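PDB 2YBY: complement factor H from Mus musculus, which regulates the complement system in innate immunity, probably, as in other factor H proteins, by limiting complement activation on host surfaces. Local coordinates for residues Leu2-Phe7 against Val27-Lys32; Ser42-Tyr47 against Trp59-Pro64; Cys65-Val70 against Met109-Asn114. The protein carries 1 engineered substitution. All coordinates share one frame; numbering follows the deposited sequence. Where two conformers were deposited one is given.

Contact 1 (Leu2-Phe7 against Val27-Lys32); sequences LKPCEF and VSIGNK
C5 and V27 face each other as a lone antiparallel hydrogen-bonded pair, the one position of this contact where backbone pairs with backbone. V27 N gives its hydrogen to C5 O at 2.9 Å, and C5 N returns the bond to V27 O at 3.2 Å. The V27 carbonyl is crowded as well: P4, which has no N-H to offer, presses CD to 3.3 Å from V27 O, and the CA of K3 leans against the same oxygen. Beside the paired backbones, V27 CG2 packs on C5 CB at 4.0 Å; that branch sits between its own backbone N and carbonyl carbon, which brings it alongside the cysteine. C5 is buried, with CB directed at the 27-32 side; its SG is disulfide-bonded to C54, and W59 packs against the residue. This is the N-terminal end of a sushi (CCP) domain, and C5-C54 is its disulfide between the first and third cysteines. Away from this pair the contact is looser and wetter. S28 OG, anti to its own carbonyl carbon (chi1 -56°), donates to L2 O at 2.8 Å from a position tilted off the carbonyl plane. A water also donates to L2 O at 2.8 Å while accepting from I29 N at 2.8 Å, so the two segments are joined through solvent at this point. I29, on a type II turn running from S28 to N31, crosses the P4 ring at about a right angle, with P4 CG 3.9 Å from I29 CG1. K3 brings CG near S28 OG, and beyond CG its extended chain leads away into the exposed surroundings.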
loop_
_atom_site.group_PDB
_atom_site.type_symbol
_atom_site.label_atom_id
_atom_site.label_comp_id
_atom_site.label_asym_id
_atom_site.label_seq_id
_atom_site.Cartn_x
_atom_site.Cartn_y
_atom_site.Cartn_z
ATOM N N LEU A 2 2.706 -0.533 31.337
ATOM C CA LEU A 2 3.781 -0.004 30.512
ATOM C C LEU A 2 3.191 0.731 29.331
ATOM O O LEU A 2 2.196 0.252 28.755
ATOM C CB LEU A 2 4.653 -1.143 29.974
ATOM C CG LEU A 2 5.361 -2.031 30.995
ATOM C CD1 LEU A 2 5.913 -3.258 30.344
ATOM C CD2 LEU A 2 6.473 -1.265 31.717
ATOM N N LYS A 3 3.799 1.852 28.962
ATOM C CA LYS A 3 3.395 2.698 27.830
ATOM C C LYS A 3 4.632 2.917 26.918
ATOM O O LYS A 3 5.247 3.979 26.939
ATOM C CB LYS A 3 2.821 4.022 28.327
ATOM C CG LYS A 3 1.503 3.822 29.064
ATOM C CD LYS A 3 0.884 5.122 29.475
ATOM C CE LYS A 3 -0.490 4.910 30.061
ATOM N NZ LYS A 3 -1.208 6.203 30.229
ATOM N N PRO A 4 4.993 1.894 26.127
ATOM C CA PRO A 4 6.218 1.991 25.317
ATOM C C PRO A 4 6.083 2.601 23.929
ATOM O O PRO A 4 7.113 2.817 23.299
ATOM C CB PRO A 4 6.646 0.538 25.195
ATOM C CG PRO A 4 5.380 -0.223 25.154
ATOM C CD PRO A 4 4.385 0.551 26.015
ATOM N N CYS A 5 4.849 2.817 23.430
ATOM C CA CYS A 5 4.642 3.319 22.070
ATOM C C CYS A 5 4.415 4.801 22.052
ATOM O O CYS A 5 3.359 5.259 22.496
ATOM C CB CYS A 5 3.495 2.585 21.393
ATOM S SG CYS A 5 3.861 0.857 21.046
ATOM N N GLU A 6 5.374 5.543 21.515
ATOM C CA GLU A 6 5.257 6.989 21.431
ATOM C C GLU A 6 4.355 7.398 20.252
ATOM O O GLU A 6 3.986 6.558 19.420
ATOM C CB GLU A 6 6.656 7.654 21.330
ATOM C CG GLU A 6 7.538 7.452 22.563
ATOM C CD GLU A 6 7.164 8.219 23.816
ATOM O OE1 GLU A 6 6.792 9.410 23.713
ATOM O OE2 GLU A 6 7.328 7.651 24.917
ATOM N N PHE A 7 4.040 8.705 20.157
ATOM C CA PHE A 7 3.194 9.240 19.089
ATOM C C PHE A 7 3.776 8.804 17.728
ATOM O O PHE A 7 4.966 9.067 17.477
ATOM C CB PHE A 7 3.092 10.780 19.199
ATOM C CG PHE A 7 2.297 11.413 18.080
ATOM C CD1 PHE A 7 0.995 11.009 17.814
ATOM C CD2 PHE A 7 2.873 12.373 17.255
ATOM C CE1 PHE A 7 0.292 11.545 16.737
ATOM C CE2 PHE A 7 2.168 12.900 16.187
ATOM C CZ PHE A 7 0.892 12.486 15.942
ATOM N N VAL A 27 1.422 5.128 24.692
ATOM C CA VAL A 27 0.309 4.219 24.932
ATOM C C VAL A 27 0.813 2.790 25.139
ATOM O O VAL A 27 1.972 2.480 24.784
ATOM C CB VAL A 27 -0.738 4.264 23.772
ATOM C CG1 VAL A 27 -1.360 5.646 23.643
ATOM C CG2 VAL A 27 -0.117 3.824 22.455
ATOM N N SER A 28 -0.062 1.917 25.657
ATOM C CA SER A 28 0.264 0.517 25.956
ATOM C C SER A 28 0.173 -0.434 24.797
ATOM O O SER A 28 -0.553 -0.170 23.828
ATOM C CB SER A 28 -0.618 0.005 27.089
ATOM O OG SER A 28 -0.480 0.839 28.230
ATOM N N ILE A 29 0.835 -1.593 24.933
ATOM C CA ILE A 29 0.817 -2.673 23.948
ATOM C C ILE A 29 -0.618 -3.169 23.845
ATOM O O ILE A 29 -1.312 -3.292 24.858
ATOM C CB ILE A 29 1.826 -3.799 24.296
ATOM C CG1 ILE A 29 3.272 -3.337 23.998
ATOM C CG2 ILE A 29 1.516 -5.123 23.515
ATOM C CD1 ILE A 29 4.383 -4.152 24.790
ATOM N N GLY A 30 -1.076 -3.401 22.619
ATOM C CA GLY A 30 -2.445 -3.820 22.364
ATOM C C GLY A 30 -3.303 -2.703 21.803
ATOM O O GLY A 30 -4.290 -2.986 21.123
ATOM N N ASN A 31 -2.964 -1.424 22.063
ATOM C CA ASN A 31 -3.756 -0.308 21.535
ATOM C C ASN A 31 -3.551 -0.247 20.022
ATOM O O ASN A 31 -2.483 -0.575 19.522
ATOM C CB ASN A 31 -3.338 1.020 22.134
ATOM C CG ASN A 31 -3.911 1.259 23.503
ATOM O OD1 ASN A 31 -3.483 0.659 24.493
ATOM N ND2 ASN A 31 -4.910 2.123 23.590
ATOM N N LYS A 32 -4.551 0.216 19.308
ATOM C CA LYS A 32 -4.442 0.362 17.857
ATOM C C LYS A 32 -5.123 1.620 17.439
ATOM O O LYS A 32 -6.027 2.099 18.127
ATOM C CB LYS A 32 -4.993 -0.853 17.121
ATOM C CG LYS A 32 -6.486 -1.062 17.301
ATOM C CD LYS A 32 -6.950 -2.353 16.626
ATOM C CE LYS A 32 -8.447 -2.502 16.571
ATOM N NZ LYS A 32 -9.106 -2.587 17.915
HETATM O O HOH W 1 2.277 -2.126 27.287
#

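Contact 2 (Ser42-Tyr47 against Trp59-Pro64); sequences SPPSGY and WEPEVP
P64 O is the atom on which this contact turns: P43 and P44 close on it from across the gap, and Y35 OH is hydrogen-bonded to it. P43 CA stands 3.4 Å from P64 O with its C-H aimed nearly straight at the oxygen (169° at the hydrogen). P44 CD packs on the same oxygen, P64 O, also at 3.4 Å. Neither proline has an N-H to offer, and no conventional hydrogen bond joins the two segments. Further out, P44 meets P61 ring to ring: the CG atoms touch at 4.1 Å and the rings cross obliquely. P61 follows a cis peptide bond, and its ring is directed at the 42-47 side. P64 turns its own ring the other way, onto L52 and F10, leaving just its carbonyl for P43 and P44. The 42-47 loop is shaped by a carbonyl that does take two hydrogen bonds within its own segment. P43 O accepts from G46 N at 2.9 Å, closing a type I turn, and from S42 OG at 2.8 Å; with OG anti to the backbone N (chi1 171°), the serine hydroxyl donates from slightly off the carbonyl plane. S45 OG, hydrogen-bonded to D50, ties the turn to strand 50-55. P43 is buried against Y35 and C37, whereas P44 and P61 lie at the more open margin of the contact. The arrangement joins two proline-bearing loops at the C-terminal end of the first sushi domain, one following the 41-42 strand and the other running into C65, the fourth cysteine of that domain.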
loop_
_atom_site.group_PDB
_atom_site.type_symbol
_atom_site.label_atom_id
_atom_site.label_comp_id
_atom_site.label_asym_id
_atom_site.label_seq_id
_atom_site.Cartn_x
_atom_site.Cartn_y
_atom_site.Cartn_z
ATOM N N SER A 42 -0.706 3.384 0.137
ATOM C CA SER A 42 -1.702 2.526 0.745
ATOM C C SER A 42 -1.139 1.772 1.941
ATOM O O SER A 42 0.046 1.441 1.939
ATOM C CB SER A 42 -2.123 1.488 -0.312
ATOM O OG SER A 42 -2.947 0.445 0.163
ATOM N N PRO A 43 -1.996 1.321 2.887
ATOM C CA PRO A 43 -1.533 0.340 3.867
ATOM C C PRO A 43 -1.207 -0.982 3.107
ATOM O O PRO A 43 -1.766 -1.249 2.029
ATOM C CB PRO A 43 -2.777 0.115 4.752
ATOM C CG PRO A 43 -3.620 1.338 4.551
ATOM C CD PRO A 43 -3.416 1.653 3.110
ATOM N N PRO A 44 -0.308 -1.816 3.659
ATOM C CA PRO A 44 0.036 -3.077 2.975
ATOM C C PRO A 44 -1.138 -3.999 2.682
ATOM O O PRO A 44 -1.043 -4.847 1.802
ATOM C CB PRO A 44 1.091 -3.718 3.871
ATOM C CG PRO A 44 1.459 -2.722 4.895
ATOM C CD PRO A 44 0.455 -1.618 4.902
ATOM N N SER A 45 -2.239 -3.867 3.413
ATOM C CA SER A 45 -3.435 -4.685 3.190
ATOM C C SER A 45 -4.176 -4.307 1.896
ATOM O O SER A 45 -5.067 -5.029 1.487
ATOM C CB SER A 45 -4.407 -4.498 4.337
ATOM O OG SER A 45 -4.845 -3.150 4.359
ATOM N N GLY A 46 -3.917 -3.113 1.351
ATOM C CA GLY A 46 -4.570 -2.627 0.146
ATOM C C GLY A 46 -5.932 -2.004 0.377
ATOM O O GLY A 46 -6.597 -1.594 -0.581
ATOM N N TYR A 47 -6.372 -1.891 1.642
ATOM C CA TYR A 47 -7.614 -1.210 1.960
ATOM C C TYR A 47 -7.387 0.295 2.046
ATOM O O TYR A 47 -6.231 0.757 2.035
ATOM C CB TYR A 47 -8.224 -1.793 3.249
ATOM C CG TYR A 47 -8.776 -3.169 2.997
ATOM C CD1 TYR A 47 -9.909 -3.346 2.221
ATOM C CD2 TYR A 47 -8.089 -4.295 3.404
ATOM C CE1 TYR A 47 -10.394 -4.611 1.937
ATOM C CE2 TYR A 47 -8.540 -5.573 3.094
ATOM C CZ TYR A 47 -9.707 -5.722 2.368
ATOM O OH TYR A 47 -10.215 -6.954 2.088
ATOM N N TRP A 59 5.581 0.020 17.013
ATOM C CA TRP A 59 4.502 0.139 16.030
ATOM C C TRP A 59 4.688 -0.786 14.874
ATOM O O TRP A 59 5.825 -0.964 14.386
ATOM C CB TRP A 59 4.451 1.567 15.496
ATOM C CG TRP A 59 4.033 2.558 16.522
ATOM C CD1 TRP A 59 4.790 3.548 17.070
ATOM C CD2 TRP A 59 2.718 2.696 17.088
ATOM N NE1 TRP A 59 4.044 4.272 17.966
ATOM C CE2 TRP A 59 2.764 3.773 17.988
ATOM C CE3 TRP A 59 1.507 1.991 16.936
ATOM C CZ2 TRP A 59 1.676 4.140 18.763
ATOM C CZ3 TRP A 59 0.414 2.382 17.689
ATOM C CH2 TRP A 59 0.489 3.471 18.550
ATOM N N GLU A 60 3.573 -1.387 14.433
ATOM C CA GLU A 60 3.529 -2.231 13.257
ATOM C C GLU A 60 2.319 -1.801 12.407
ATOM O O GLU A 60 1.240 -1.571 12.960
ATOM C CB GLU A 60 3.435 -3.727 13.603
ATOM C CG GLU A 60 4.663 -4.228 14.350
ATOM C CD GLU A 60 4.807 -5.734 14.414
ATOM O OE1 GLU A 60 3.772 -6.438 14.375
ATOM O OE2 GLU A 60 5.963 -6.210 14.482
ATOM N N PRO A 61 2.466 -1.723 11.071
ATOM C CA PRO A 61 3.692 -1.985 10.269
ATOM C C PRO A 61 4.842 -1.021 10.477
ATOM O O PRO A 61 4.636 0.111 10.897
ATOM C CB PRO A 61 3.176 -1.983 8.826
ATOM C CG PRO A 61 1.662 -2.045 8.905
ATOM C CD PRO A 61 1.314 -1.402 10.213
ATOM N N GLU A 62 6.069 -1.482 10.203
ATOM C CA GLU A 62 7.252 -0.629 10.312
ATOM C C GLU A 62 7.146 0.513 9.334
ATOM O O GLU A 62 7.636 1.620 9.617
ATOM C CB GLU A 62 8.537 -1.392 9.976
ATOM C CG GLU A 62 8.879 -2.514 10.915
ATOM C CD GLU A 62 10.218 -3.137 10.557
ATOM O OE1 GLU A 62 10.564 -3.217 9.352
ATOM O OE2 GLU A 62 10.919 -3.556 11.499
ATOM N N VAL A 63 6.619 0.222 8.133
ATOM C CA VAL A 63 6.421 1.190 7.055
ATOM C C VAL A 63 4.891 1.138 6.775
ATOM O O VAL A 63 4.392 0.337 6.001
ATOM C CB VAL A 63 7.304 0.880 5.814
ATOM C CG1 VAL A 63 7.105 1.926 4.720
ATOM C CG2 VAL A 63 8.781 0.788 6.208
ATOM N N PRO A 64 4.121 2.010 7.428
ATOM C CA PRO A 64 2.665 1.861 7.357
ATOM C C PRO A 64 2.043 2.135 6.001
ATOM O O PRO A 64 0.949 1.636 5.725
ATOM C CB PRO A 64 2.188 2.865 8.407
ATOM C CG PRO A 64 3.311 2.939 9.384
ATOM C CD PRO A 64 4.500 2.947 8.500
#

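Contact 3 (Cys65-Val70 against Met109-Asn114); sequences CVRKCV and MTCTEN
C69 holds SG anti to its carbonyl carbon (chi1 -54°), while C111 holds SG anti to its backbone N, and these two torsions bring the sulfurs, C69 SG and C111 SG, into a 2.0 Å disulfide. The bond is twisted by 80° about S-S, close to the relaxed value, and draws C69 CB to 3.6 Å from C111 CB. Both cysteines are buried, and W116 packs on them. Two residues back along the strand, R67 makes the polar half of the contact. With CG anti to the backbone N, its first torsion sets CG 3.2 Å from T112 O; bends at chi2 and chi3 then bring R67 NE to E113 O at 2.9 Å. This hydrogen bond is almost straight at the N-H (174°), with E113 O in the guanidinium plane, although NE itself stands above the plane of the E113 carbonyl. The other end of the arginine belongs to the preceding domain: NH1 bonds G40 O and the group makes a cation-pi contact with F41. T112 OG1 accepts from N114 N at 3.3 Å in an ST turn and is also hydrogen-bonded to G115 O, shaping the bend that carries the E113 carbonyl. C69-C111 is the first-to-third cysteine disulfide of the second sushi domain, and R67 lies in the short linker before it, where two CCP modules meet in tandem.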
loop_
_atom_site.group_PDB
_atom_site.type_symbol
_atom_site.label_atom_id
_atom_site.label_comp_id
_atom_site.label_asym_id
_atom_site.label_seq_id
_atom_site.Cartn_x
_atom_site.Cartn_y
_atom_site.Cartn_z
ATOM N N CYS A 65 2.678 3.031 5.240
ATOM C CA CYS A 65 2.191 3.440 3.939
ATOM C C CYS A 65 3.254 3.129 2.907
ATOM O O CYS A 65 4.413 3.564 3.035
ATOM C CB CYS A 65 1.846 4.911 3.945
ATOM S SG CYS A 65 0.428 5.308 4.991
ATOM N N VAL A 66 2.847 2.361 1.904
ATOM C CA VAL A 66 3.702 1.917 0.794
ATOM C C VAL A 66 3.067 2.328 -0.539
ATOM O O VAL A 66 1.890 2.704 -0.598
ATOM C CB VAL A 66 3.946 0.381 0.848
ATOM C CG1 VAL A 66 4.673 -0.021 2.133
ATOM C CG2 VAL A 66 2.652 -0.404 0.716
ATOM N N ARG A 67 3.840 2.256 -1.631
ATOM C CA ARG A 67 3.277 2.584 -2.935
ATOM C C ARG A 67 2.038 1.723 -3.277
ATOM O O ARG A 67 2.017 0.519 -3.016
ATOM C CB ARG A 67 4.333 2.439 -4.054
ATOM C CG ARG A 67 3.860 2.816 -5.456
ATOM C CD ARG A 67 3.407 4.227 -5.617
ATOM N NE ARG A 67 4.488 5.204 -5.508
ATOM C CZ ARG A 67 4.311 6.525 -5.406
ATOM N NH1 ARG A 67 3.084 7.039 -5.345
ATOM N NH2 ARG A 67 5.359 7.340 -5.337
ATOM N N LYS A 68 1.012 2.375 -3.836
ATOM C CA LYS A 68 -0.210 1.760 -4.305
ATOM C C LYS A 68 -0.165 1.765 -5.829
ATOM O O LYS A 68 0.164 2.790 -6.440
ATOM C CB LYS A 68 -1.420 2.581 -3.842
ATOM C CG LYS A 68 -2.757 2.060 -4.256
ATOM C CD LYS A 68 -3.912 2.902 -3.710
ATOM C CE LYS A 68 -4.138 4.136 -4.530
ATOM N NZ LYS A 68 -5.338 4.890 -4.078
ATOM N N CYS A 69 -0.468 0.608 -6.438
ATOM C CA CYS A 69 -0.579 0.479 -7.880
ATOM C C CYS A 69 -1.946 -0.082 -8.172
ATOM O O CYS A 69 -2.258 -1.183 -7.723
ATOM C CB CYS A 69 0.493 -0.441 -8.445
ATOM S SG CYS A 69 2.178 0.003 -8.003
ATOM N N VAL A 70 -2.718 0.600 -8.987
ATOM C CA VAL A 70 -4.071 0.196 -9.328
ATOM C C VAL A 70 -4.036 -0.538 -10.652
ATOM O O VAL A 70 -3.442 -0.042 -11.632
ATOM C CB VAL A 70 -5.018 1.418 -9.380
ATOM C CG1 VAL A 70 -6.406 1.019 -9.886
ATOM C CG2 VAL A 70 -5.097 2.095 -8.000
ATOM N N MET A 109 3.805 -7.741 -14.261
ATOM C CA MET A 109 4.003 -6.347 -13.846
ATOM C C MET A 109 4.183 -6.422 -12.348
ATOM O O MET A 109 3.421 -7.156 -11.709
ATOM C CB MET A 109 2.727 -5.519 -14.027
ATOM C CG MET A 109 2.657 -4.758 -15.216
ATOM S SD MET A 109 1.300 -3.625 -15.326
ATOM C CE MET A 109 -0.112 -4.446 -14.761
ATOM N N THR A 110 5.099 -5.605 -11.786
ATOM C CA THR A 110 5.339 -5.579 -10.348
ATOM C C THR A 110 5.049 -4.161 -9.868
ATOM O O THR A 110 5.393 -3.195 -10.549
ATOM C CB THR A 110 6.762 -6.029 -10.062
ATOM O OG1 THR A 110 6.881 -7.393 -10.511
ATOM C CG2 THR A 110 7.125 -5.933 -8.580
ATOM N N CYS A 111 4.387 -4.037 -8.712
ATOM C CA CYS A 111 4.151 -2.728 -8.125
ATOM C C CYS A 111 5.452 -2.319 -7.381
ATOM O O CYS A 111 5.796 -2.931 -6.365
ATOM C CB CYS A 111 2.951 -2.777 -7.185
ATOM S SG CYS A 111 2.561 -1.188 -6.405
ATOM N N THR A 112 6.191 -1.358 -7.933
ATOM C CA THR A 112 7.458 -0.874 -7.353
ATOM C C THR A 112 7.246 0.442 -6.638
ATOM O O THR A 112 6.162 1.008 -6.694
ATOM C CB THR A 112 8.546 -0.732 -8.450
ATOM O OG1 THR A 112 8.324 0.438 -9.229
ATOM C CG2 THR A 112 8.643 -1.939 -9.373
ATOM N N GLU A 113 8.320 0.961 -6.021
ATOM C CA GLU A 113 8.300 2.243 -5.308
ATOM C C GLU A 113 7.808 3.372 -6.210
ATOM O O GLU A 113 7.212 4.314 -5.696
ATOM C CB GLU A 113 9.686 2.567 -4.690
ATOM C CG GLU A 113 10.834 2.669 -5.678
ATOM C CD GLU A 113 12.198 2.850 -5.032
ATOM O OE1 GLU A 113 12.290 3.579 -4.017
ATOM O OE2 GLU A 113 13.180 2.269 -5.549
ATOM N N ASN A 114 8.003 3.255 -7.547
ATOM C CA ASN A 114 7.574 4.233 -8.553
ATOM C C ASN A 114 6.466 3.733 -9.498
ATOM O O ASN A 114 6.410 4.138 -10.656
ATOM C CB ASN A 114 8.772 4.683 -9.377
ATOM C CG ASN A 114 9.715 5.591 -8.621
ATOM O OD1 ASN A 114 9.334 6.679 -8.167
ATOM N ND2 ASN A 114 10.972 5.195 -8.491
#

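How the contacts relate
The three contacts follow one another along the elongated pair of sushi domains. Contacts 1 and 2, with centres about 17 Å apart, meet through W59: its NE1 lies 2.7 Å from E6 O, a probable hydrogen bond, and its CZ2 packs 3.6 Å from C5 CB. The indole thus sits at the N-terminal end beside contact 1, and the 59-64 segment carries the chain from there to the P64 end of the domain. Contacts 2 and 3 are closer, about 13 Å between centres, and S42 N meets V66 O at 2.8 Å where the 41-42 strand pairs with the linker strand. Contacts 1 and 3 stay separate, with centres about 30 Å and nearest atoms about 13 Å apart.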